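Local coordinates for D-psicose 3-epimerase (Agrobacterium tumefaciens, PDB 2HK0), which catalyses the metal-dependent C-3 epimerisation that interconverts the ketohexoses D-fructose and D-psicose, at residues A36-Y41 / N61-A66; V140-D145 / A183-A188; T230-R235 / G241-H246. One frame throughout, in Å; residues are numbered along the deposited sequence.

Interaction 1: A36-Y41 / N61-A66; sequences AKFGPY and NEYSDA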
# COMPACT_ATOMS: atom_id res chain seq x y z
N ALA A 36 36.33 -3.51 -10.60
CA ALA A 36 36.02 -4.22 -11.84
C ALA A 36 35.72 -3.22 -12.96
O ALA A 36 34.91 -2.31 -12.78
CB ALA A 36 34.83 -5.14 -11.62
N LYS A 37 36.37 -3.39 -14.11
CA LYS A 37 36.18 -2.49 -15.25
C LYS A 37 34.81 -2.65 -15.89
O LYS A 37 34.28 -3.76 -15.99
CB LYS A 37 37.26 -2.73 -16.30
CG LYS A 37 38.65 -2.32 -15.85
CD LYS A 37 39.67 -2.55 -16.96
CE LYS A 37 41.06 -2.19 -16.50
NZ LYS A 37 42.09 -2.78 -17.42
N PHE A 38 34.24 -1.53 -16.34
CA PHE A 38 32.91 -1.54 -16.94
C PHE A 38 32.89 -1.79 -18.46
O PHE A 38 31.85 -2.07 -19.04
CB PHE A 38 32.19 -0.23 -16.59
CG PHE A 38 32.80 1.00 -17.23
CD1 PHE A 38 32.55 1.31 -18.56
CD2 PHE A 38 33.62 1.84 -16.49
CE1 PHE A 38 33.11 2.45 -19.16
CE2 PHE A 38 34.18 2.98 -17.07
CZ PHE A 38 33.93 3.28 -18.41
N GLY A 39 34.06 -1.70 -19.09
CA GLY A 39 34.14 -1.91 -20.54
C GLY A 39 33.28 -3.01 -21.14
O GLY A 39 32.44 -2.72 -22.00
N PRO A 40 33.45 -4.27 -20.71
CA PRO A 40 32.68 -5.41 -21.23
C PRO A 40 31.18 -5.30 -20.97
O PRO A 40 30.36 -5.90 -21.67
CB PRO A 40 33.28 -6.61 -20.48
CG PRO A 40 34.69 -6.17 -20.22
CD PRO A 40 34.49 -4.73 -19.77
N TYR A 41 30.81 -4.53 -19.96
CA TYR A 41 29.40 -4.36 -19.62
C TYR A 41 28.60 -3.52 -20.61
O TYR A 41 27.38 -3.66 -20.70
CB TYR A 41 29.28 -3.81 -18.20
CG TYR A 41 29.58 -4.89 -17.20
CD1 TYR A 41 28.60 -5.81 -16.84
CD2 TYR A 41 30.86 -5.05 -16.69
CE1 TYR A 41 28.89 -6.88 -15.99
CE2 TYR A 41 31.17 -6.12 -15.84
CZ TYR A 41 30.17 -7.02 -15.50
OH TYR A 41 30.46 -8.07 -14.66
N ASN A 61 38.81 8.15 -14.94
CA ASN A 61 40.03 8.93 -14.83
C ASN A 61 41.32 8.14 -15.03
O ASN A 61 42.40 8.71 -15.12
CB ASN A 61 40.10 9.63 -13.47
CG ASN A 61 39.10 10.76 -13.35
OD1 ASN A 61 38.76 11.39 -14.34
ND2 ASN A 61 38.63 11.02 -12.14
N GLU A 62 41.20 6.82 -15.12
CA GLU A 62 42.38 5.98 -15.29
C GLU A 62 42.63 5.51 -16.71
O GLU A 62 43.71 5.01 -17.02
CB GLU A 62 42.31 4.79 -14.34
CG GLU A 62 42.51 5.19 -12.89
CD GLU A 62 43.56 6.28 -12.75
OE1 GLU A 62 44.68 6.10 -13.28
OE2 GLU A 62 43.26 7.32 -12.11
N TYR A 63 41.63 5.67 -17.57
CA TYR A 63 41.75 5.25 -18.96
C TYR A 63 42.49 6.29 -19.78
O TYR A 63 42.41 7.48 -19.52
CB TYR A 63 40.36 5.03 -19.57
CG TYR A 63 39.64 3.83 -19.03
CD1 TYR A 63 40.11 2.54 -19.28
CD2 TYR A 63 38.49 3.97 -18.25
CE1 TYR A 63 39.46 1.42 -18.77
CE2 TYR A 63 37.83 2.85 -17.74
CZ TYR A 63 38.32 1.58 -18.00
OH TYR A 63 37.66 0.49 -17.48
N SER A 64 43.23 5.81 -20.78
CA SER A 64 43.97 6.69 -21.67
C SER A 64 42.96 7.30 -22.62
O SER A 64 41.88 6.75 -22.81
CB SER A 64 44.98 5.89 -22.49
OG SER A 64 44.32 5.06 -23.42
N ASP A 65 43.30 8.43 -23.23
CA ASP A 65 42.39 9.07 -24.16
C ASP A 65 42.03 8.11 -25.30
O ASP A 65 40.95 8.21 -25.89
CB ASP A 65 43.03 10.35 -24.71
CG ASP A 65 42.92 11.52 -23.74
OD1 ASP A 65 42.74 11.26 -22.53
OD2 ASP A 65 43.02 12.69 -24.17
N ALA A 66 42.92 7.17 -25.60
CA ALA A 66 42.67 6.19 -26.66
C ALA A 66 41.65 5.16 -26.20
O ALA A 66 40.80 4.71 -26.97
CB ALA A 66 43.97 5.50 -27.04
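Tyr63 sets its ring against the Phe38 ring and its hydroxyl against the Lys37 chain, joining the loop that enters helix 39-47 to the loop that enters helix 65-77. Both helices belong to the outer layer of a TIM barrel and flank strand 52-56, so the contact links the starts of two helices at the end of the barrel where helices begin. The aromatic pair is an offset edge-to-face stack. Tyr63 turns its edge toward the face of Phe38, with the ring planes at 79° and the centroids 5.7 Å apart. The meeting is displaced to the rims, where Phe38 CE2 lies 3.7 Å from Tyr63 CE2 and Phe38 CZ is 4.0 Å from the same atom.

Phe38 places CG between its own backbone N and carbonyl carbon (chi1 67°), which brings the ring against Val55 and Ile60, while Ile71 of helix 65-77 packs against both aromatic side chains. Phe38 is buried, whereas Tyr63 is partly exposed. Tyr63 swings CG anti to its carbonyl carbon (chi1 -70°), and the ring reaches far enough for the phenol oxygen to arrive beside the aliphatic stem of Lys37. That lysine chain runs extended past the hydroxyl and crosses the tyrosine at a slant, giving a van der Waals contact with its methylenes and no hydrogen bond across the two segments. Next to Tyr63, Ser64 is the N-cap of helix 65-77. The hydroxyl Tyr63 OH lies 3.5 Å from Lys37 CB and 3.4 Å from Lys37 CG.

Interaction 2: V140-D145 / A183-A188; sequences VDKAGD and AAEGVA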
# COMPACT_ATOMS: atom_id res chain seq x y z
N VAL A 140 29.55 16.31 13.84
CA VAL A 140 29.16 16.74 12.51
C VAL A 140 28.73 18.21 12.50
O VAL A 140 28.12 18.70 13.44
CB VAL A 140 28.01 15.82 12.00
CG1 VAL A 140 27.08 16.58 11.12
CG2 VAL A 140 28.61 14.63 11.27
N ASP A 141 29.07 18.90 11.41
CA ASP A 141 28.76 20.32 11.24
C ASP A 141 27.79 20.50 10.06
O ASP A 141 28.20 20.81 8.94
CB ASP A 141 30.07 21.08 11.00
CG ASP A 141 29.86 22.53 10.65
OD1 ASP A 141 28.82 23.11 11.05
OD2 ASP A 141 30.76 23.10 9.99
N LYS A 142 26.49 20.32 10.32
CA LYS A 142 25.48 20.39 9.27
C LYS A 142 25.41 21.71 8.53
O LYS A 142 25.46 21.73 7.30
CB LYS A 142 24.09 20.03 9.83
CG LYS A 142 23.02 19.85 8.74
CD LYS A 142 21.64 19.64 9.33
CE LYS A 142 20.55 19.64 8.28
NZ LYS A 142 20.60 18.42 7.47
N ALA A 143 25.26 22.80 9.27
CA ALA A 143 25.17 24.13 8.67
C ALA A 143 26.41 24.45 7.85
O ALA A 143 26.31 24.96 6.73
CB ALA A 143 24.98 25.19 9.77
N GLY A 144 27.58 24.15 8.41
CA GLY A 144 28.82 24.41 7.72
C GLY A 144 28.98 23.59 6.45
O GLY A 144 29.33 24.12 5.40
N ASP A 145 28.73 22.29 6.53
CA ASP A 145 28.87 21.44 5.35
C ASP A 145 27.87 21.85 4.27
O ASP A 145 28.16 21.76 3.07
CB ASP A 145 28.67 19.97 5.72
CG ASP A 145 29.77 19.45 6.62
OD1 ASP A 145 30.87 20.05 6.62
OD2 ASP A 145 29.54 18.43 7.33
N ALA A 183 13.75 15.22 -0.22
CA ALA A 183 13.59 15.89 -1.50
C ALA A 183 13.48 17.41 -1.26
O ALA A 183 14.08 18.20 -1.97
CB ALA A 183 12.34 15.36 -2.22
N ALA A 184 12.74 17.82 -0.23
CA ALA A 184 12.57 19.25 0.07
C ALA A 184 13.91 19.89 0.41
O ALA A 184 14.17 21.03 0.03
CB ALA A 184 11.58 19.43 1.22
N GLU A 185 14.77 19.17 1.13
CA GLU A 185 16.08 19.71 1.47
C GLU A 185 16.94 19.76 0.20
O GLU A 185 17.71 20.71 0.00
CB GLU A 185 16.78 18.83 2.52
CG GLU A 185 16.13 18.85 3.89
CD GLU A 185 16.89 17.99 4.90
OE1 GLU A 185 17.28 16.86 4.55
OE2 GLU A 185 17.07 18.44 6.05
N GLY A 186 16.79 18.75 -0.66
CA GLY A 186 17.55 18.70 -1.90
C GLY A 186 17.19 19.88 -2.78
O GLY A 186 18.06 20.55 -3.34
N VAL A 187 15.90 20.15 -2.90
CA VAL A 187 15.45 21.28 -3.69
C VAL A 187 15.96 22.62 -3.12
O VAL A 187 16.35 23.50 -3.88
CB VAL A 187 13.92 21.31 -3.77
CG1 VAL A 187 13.43 22.68 -4.28
CG2 VAL A 187 13.43 20.19 -4.72
N ALA A 188 15.98 22.76 -1.80
CA ALA A 188 16.44 24.02 -1.20
C ALA A 188 17.91 24.22 -1.54
O ALA A 188 18.34 25.31 -1.91
CB ALA A 188 16.25 24.01 0.32
O HOH W 1 18.58 16.85 7.29
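Lys142 and Glu185 approach each other at about a right angle, their charged ends converging between the first turns of helices 142-162 and 183-193. These are consecutive outer helices of the TIM barrel, and their backbones stay well apart: the nearest CA atoms, those of Lys142 and Glu185, are separated by 12.2 Å. Long side chains must span that distance. Lys142 has CG anti to its backbone N (chi1 -170°) and runs straight as far as CE; the last torsion (chi4 72°) then kinks the chain at the ammonium group. From the other helix Glu185 extends its chain beyond CG and presents OE2.

Direct pairing is loose, a long salt bridge of 3.8 Å between Lys142 NZ and Glu185 OE2. A water molecule bridges the two, accepting from Lys142 NZ at 2.6 Å and donating to Glu185 OE2 at 2.5 Å. Each charged group also has firm partners in the loop before helix 183-193. Lys142 NZ donates to the carbonyl oxygens of His178 and Val179, while Glu185 OE1 accepts from Asn181 N, so the two carboxylate oxygens divide their work between the helix start and the bridge. Trp280 and Arg281 of the second subunit pack on Lys142 and Glu185 respectively, setting this surface contact beside a subunit interface.

The helix bearing the lysine has its own N-cap in Asp141. Gly144 N donates to Asp141 OD1 at 3.1 Å, reaching that oxygen from above the carboxylate plane, 56° out of it.

Interaction 3: T230-R235 / G241-H246; sequences TGESNR and GRMPWH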
# COMPACT_ATOMS: atom_id res chain seq x y z
N THR A 230 16.51 3.46 -8.73
CA THR A 230 15.49 2.54 -8.23
C THR A 230 16.04 1.25 -7.63
O THR A 230 17.13 0.78 -8.00
CB THR A 230 14.53 2.14 -9.34
OG1 THR A 230 15.30 1.64 -10.44
CG2 THR A 230 13.69 3.34 -9.78
N GLY A 231 15.26 0.68 -6.73
CA GLY A 231 15.61 -0.56 -6.06
C GLY A 231 14.57 -0.79 -4.99
O GLY A 231 13.86 0.15 -4.60
N GLU A 232 14.44 -2.02 -4.50
CA GLU A 232 13.47 -2.29 -3.46
C GLU A 232 14.10 -1.78 -2.16
O GLU A 232 15.25 -1.34 -2.16
CB GLU A 232 13.16 -3.80 -3.39
CG GLU A 232 12.42 -4.35 -4.63
CD GLU A 232 11.00 -3.79 -4.82
OE1 GLU A 232 10.45 -3.21 -3.84
OE2 GLU A 232 10.41 -3.93 -5.93
N SER A 233 13.36 -1.84 -1.06
CA SER A 233 13.84 -1.31 0.21
C SER A 233 15.14 -1.95 0.66
O SER A 233 15.96 -1.30 1.35
CB SER A 233 12.79 -1.48 1.30
OG SER A 233 12.67 -2.84 1.68
N ASN A 234 15.33 -3.23 0.31
CA ASN A 234 16.55 -3.94 0.67
C ASN A 234 17.48 -4.11 -0.52
O ASN A 234 18.39 -4.95 -0.52
CB ASN A 234 16.24 -5.30 1.33
CG ASN A 234 15.32 -6.17 0.48
OD1 ASN A 234 15.15 -5.94 -0.72
ND2 ASN A 234 14.72 -7.20 1.10
N ARG A 235 17.22 -3.31 -1.56
CA ARG A 235 18.07 -3.24 -2.76
C ARG A 235 17.98 -4.33 -3.82
O ARG A 235 18.89 -4.46 -4.63
CB ARG A 235 19.54 -3.09 -2.36
CG ARG A 235 19.77 -1.96 -1.38
CD ARG A 235 20.11 -0.70 -2.12
NE ARG A 235 21.24 -0.06 -1.49
CZ ARG A 235 21.84 1.02 -1.95
NH1 ARG A 235 21.42 1.61 -3.06
NH2 ARG A 235 22.85 1.52 -1.27
N GLY A 241 9.82 -6.49 -4.85
CA GLY A 241 9.27 -6.12 -3.56
C GLY A 241 8.04 -5.26 -3.43
O GLY A 241 7.25 -5.13 -4.37
N ARG A 242 7.90 -4.65 -2.26
CA ARG A 242 6.74 -3.84 -1.91
C ARG A 242 6.79 -2.33 -2.17
O ARG A 242 5.91 -1.60 -1.74
CB ARG A 242 6.42 -4.07 -0.43
CG ARG A 242 7.55 -3.64 0.50
CD ARG A 242 7.20 -3.90 1.95
NE ARG A 242 8.42 -3.97 2.73
CZ ARG A 242 9.09 -2.92 3.19
NH1 ARG A 242 8.63 -1.69 2.98
NH2 ARG A 242 10.24 -3.11 3.83
N MSE A 243 7.82 -1.85 -2.86
CA MSE A 243 7.92 -0.43 -3.19
C MSE A 243 6.59 -0.03 -3.89
O MSE A 243 6.03 -0.80 -4.67
CB MSE A 243 9.11 -0.24 -4.12
CG MSE A 243 9.72 1.14 -4.19
SE MSE A 243 10.40 1.79 -2.49
CE MSE A 243 12.08 0.85 -2.29
N PRO A 244 6.06 1.18 -3.62
CA PRO A 244 4.80 1.57 -4.29
C PRO A 244 5.06 2.03 -5.74
O PRO A 244 4.89 3.20 -6.08
CB PRO A 244 4.27 2.70 -3.42
CG PRO A 244 5.22 2.78 -2.23
CD PRO A 244 6.51 2.22 -2.69
N TRP A 245 5.46 1.09 -6.58
CA TRP A 245 5.79 1.39 -7.96
C TRP A 245 4.73 2.17 -8.74
O TRP A 245 5.06 3.08 -9.48
CB TRP A 245 6.17 0.09 -8.68
CG TRP A 245 7.40 -0.54 -8.07
CD1 TRP A 245 7.48 -1.75 -7.43
CD2 TRP A 245 8.70 0.04 -8.00
NE1 TRP A 245 8.76 -1.95 -6.96
CE2 TRP A 245 9.53 -0.87 -7.29
CE3 TRP A 245 9.26 1.25 -8.46
CZ2 TRP A 245 10.89 -0.61 -7.03
CZ3 TRP A 245 10.60 1.51 -8.21
CH2 TRP A 245 11.40 0.58 -7.49
N HIS A 246 3.46 1.82 -8.55
CA HIS A 246 2.39 2.51 -9.25
C HIS A 246 2.33 3.99 -8.86
O HIS A 246 2.20 4.87 -9.72
CB HIS A 246 1.06 1.81 -8.98
CG HIS A 246 -0.11 2.46 -9.66
ND1 HIS A 246 -1.00 3.27 -9.00
CD2 HIS A 246 -0.52 2.43 -10.95
CE1 HIS A 246 -1.91 3.71 -9.85
NE2 HIS A 246 -1.64 3.21 -11.05
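Glu232 reaches from its CB into the bend of residues 241-245, and every atom beyond CB has a partner there. CG, anti to the carbonyl carbon, lies 3.4 Å from Gly241 N, and a bend at chi2 (-66°) turns the carboxylate toward Gly241 N, 2.9 Å from Glu232 CD. OE1 uses its syn lone pair to accept from Met243 N, a selenomethionine here, at 3.1 Å with an angle of 161°. OE2 receives Trp245 NE1 at 2.8 Å, on its syn side though tilted out of the carboxylate plane. The donor's indole stands at 88° to that plane. A weak bond comes to OE2 from Gly241 N, and Gly239 N also donates. The buried carboxylate is thus gripped by several N-H groups, which probably stabilise its charge.

The indole is held from other sides: Thr230 CG2 meets its edge at Trp245 CZ3, 3.9 Å away, and Met243 CB covers one face near the rim. Arg242 NH2 donates to Asn208 O, and Ser233 OG hydrogen-bonds to Ile209 O, both of the second subunit. A buried glutamate thus ties together the two ends of the beta-alpha loop between strand 225-230 and helix 245-254 of the TIM barrel.

How the interactions relate
Interactions 1, 2 and 3 follow one another along the chain without interleaving, and all lie mainly in the helices and loops around one closed barrel of eight parallel strands. Interactions 1 and 2 each tie together the starts of two outer helices, 39-47 with 65-77 and 142-162 with 183-193, whereas interaction 3 folds a single connection, from strand 225-230 to helix 245-254. Interaction 1 lies across the chain's centre from the other two, its centre 34 Å from that of interaction 2 and 31 Å from that of interaction 3. The centres of interactions 2 and 3 are 25 Å apart, and both lie at subunit interfaces of the four-chain assembly, while no other chain touches interaction 1.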